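Local coordinates for homoserine dehydrogenase (Staphylococcus aureus M1064, PDB 4PG7), which catalyses the NAD(P)-dependent interconversion of L-homoserine and L-aspartate semialdehyde in the aspartic acid pathway, at residues 131-134 with 135-139. Sequence-based numbering, arbitrary orientation.
Sequences HLKL and LEDLA
His131 O accepts a hydrogen bond from Leu135 N at 3.0 Å, the first of four successive i to i+4 bonds that run residues 131-134 into 135-139 as one continuous run of helix 129-141. Leu132 O, Lys133 O and Leu134 O continue the series to the amides of Glu136, Asp137 and Leu138.

Lys133, which also touches Tyr231 and Val237, reaches forward one turn to Asp137. Its CG stands anti to the backbone N (chi1 169°), and a bend at chi2 (57°) leads the chain outward and partly forward, to where NZ sits beside the carboxylate of Asp137, 3.2 Å from OD1 on its syn side. A weaker bond of 3.4 Å joins NZ to Asp137 OD2, and Lys133 CE also approaches Asp137 OD2, at 3.5 Å. Leu134 and Leu135 run next to each other in the same direction, Leu134 CD1 4.1 Å from Leu135 CG. Glu136 CG rests 3.1 Å from Leu132 O, beside the backbone bond its own amide makes to that oxygen, and the extended chain carries OE1 to a hydrogen bond with Tyr231 OH of helix 220-234.

The helix is the crossover of the beta-alpha-beta unit between strands 119-122 and 146-147 in the Rossmann-type nucleotide-binding domain. Leu135 and Ala139 pack on Leu114 and Leu146, Leu132 on Ile228 and Tyr231, while Leu134 and Leu138 touch Arg111. The Lys133-Asp137 salt bridge combines one bond with a weak second one, and because the lysine is exposed, water probably competes for it.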
# COMPACT_ATOMS: atom_id res chain seq x y z
N HIS A 131 -25.62 3.88 1.27
CA HIS A 131 -25.80 4.72 0.10
C HIS A 131 -25.09 4.15 -1.12
O HIS A 131 -25.68 4.10 -2.21
CB HIS A 131 -25.35 6.15 0.44
CG HIS A 131 -26.04 6.70 1.66
ND1 HIS A 131 -25.37 7.00 2.83
CD2 HIS A 131 -27.35 6.90 1.91
CE1 HIS A 131 -26.23 7.42 3.73
NE2 HIS A 131 -27.44 7.36 3.20
N LEU A 132 -23.83 3.75 -0.96
CA LEU A 132 -23.05 3.23 -2.08
C LEU A 132 -23.66 1.94 -2.63
O LEU A 132 -23.62 1.70 -3.83
CB LEU A 132 -21.61 2.96 -1.67
CG LEU A 132 -20.78 4.19 -1.27
CD1 LEU A 132 -19.43 3.75 -0.70
CD2 LEU A 132 -20.60 5.15 -2.44
N LYS A 133 -24.22 1.13 -1.73
CA LYS A 133 -24.83 -0.12 -2.10
C LYS A 133 -26.03 0.13 -3.00
O LYS A 133 -26.11 -0.42 -4.11
CB LYS A 133 -25.25 -0.88 -0.85
CG LYS A 133 -26.14 -2.08 -1.08
CD LYS A 133 -25.50 -3.10 -2.01
CE LYS A 133 -26.21 -4.45 -1.92
NZ LYS A 133 -25.92 -5.30 -3.11
N LEU A 134 -26.97 0.95 -2.52
CA LEU A 134 -28.19 1.22 -3.26
C LEU A 134 -27.89 1.92 -4.59
O LEU A 134 -28.57 1.66 -5.58
CB LEU A 134 -29.20 2.00 -2.40
CG LEU A 134 -29.12 3.52 -2.24
CD1 LEU A 134 -29.80 4.29 -3.39
CD2 LEU A 134 -29.77 3.92 -0.93
N LEU A 135 -26.88 2.79 -4.63
CA LEU A 135 -26.51 3.45 -5.88
C LEU A 135 -25.84 2.48 -6.86
O LEU A 135 -26.13 2.52 -8.07
CB LEU A 135 -25.64 4.70 -5.63
CG LEU A 135 -26.36 5.85 -4.93
CD1 LEU A 135 -25.39 6.91 -4.43
CD2 LEU A 135 -27.40 6.48 -5.86
N GLU A 136 -24.93 1.64 -6.37
CA GLU A 136 -24.29 0.64 -7.22
C GLU A 136 -25.32 -0.31 -7.88
O GLU A 136 -25.18 -0.63 -9.07
CB GLU A 136 -23.26 -0.17 -6.43
CG GLU A 136 -21.95 0.58 -6.22
CD GLU A 136 -20.83 -0.32 -5.73
OE1 GLU A 136 -20.92 -0.80 -4.57
OE2 GLU A 136 -19.87 -0.52 -6.51
N ASP A 137 -26.33 -0.74 -7.12
CA ASP A 137 -27.36 -1.66 -7.63
C ASP A 137 -28.22 -0.96 -8.68
O ASP A 137 -28.57 -1.53 -9.71
CB ASP A 137 -28.30 -2.13 -6.51
CG ASP A 137 -27.64 -3.05 -5.50
OD1 ASP A 137 -26.52 -3.55 -5.75
OD2 ASP A 137 -28.26 -3.27 -4.44
N LEU A 138 -28.58 0.29 -8.38
CA LEU A 138 -29.42 1.08 -9.26
C LEU A 138 -28.69 1.36 -10.57
O LEU A 138 -29.29 1.31 -11.64
CB LEU A 138 -29.83 2.37 -8.54
CG LEU A 138 -31.04 3.15 -9.05
CD1 LEU A 138 -32.29 2.29 -9.16
CD2 LEU A 138 -31.28 4.33 -8.12
N ALA A 139 -27.38 1.59 -10.48
CA ALA A 139 -26.56 1.78 -11.67
C ALA A 139 -26.52 0.52 -12.56
O ALA A 139 -26.81 0.60 -13.77
CB ALA A 139 -25.15 2.18 -11.28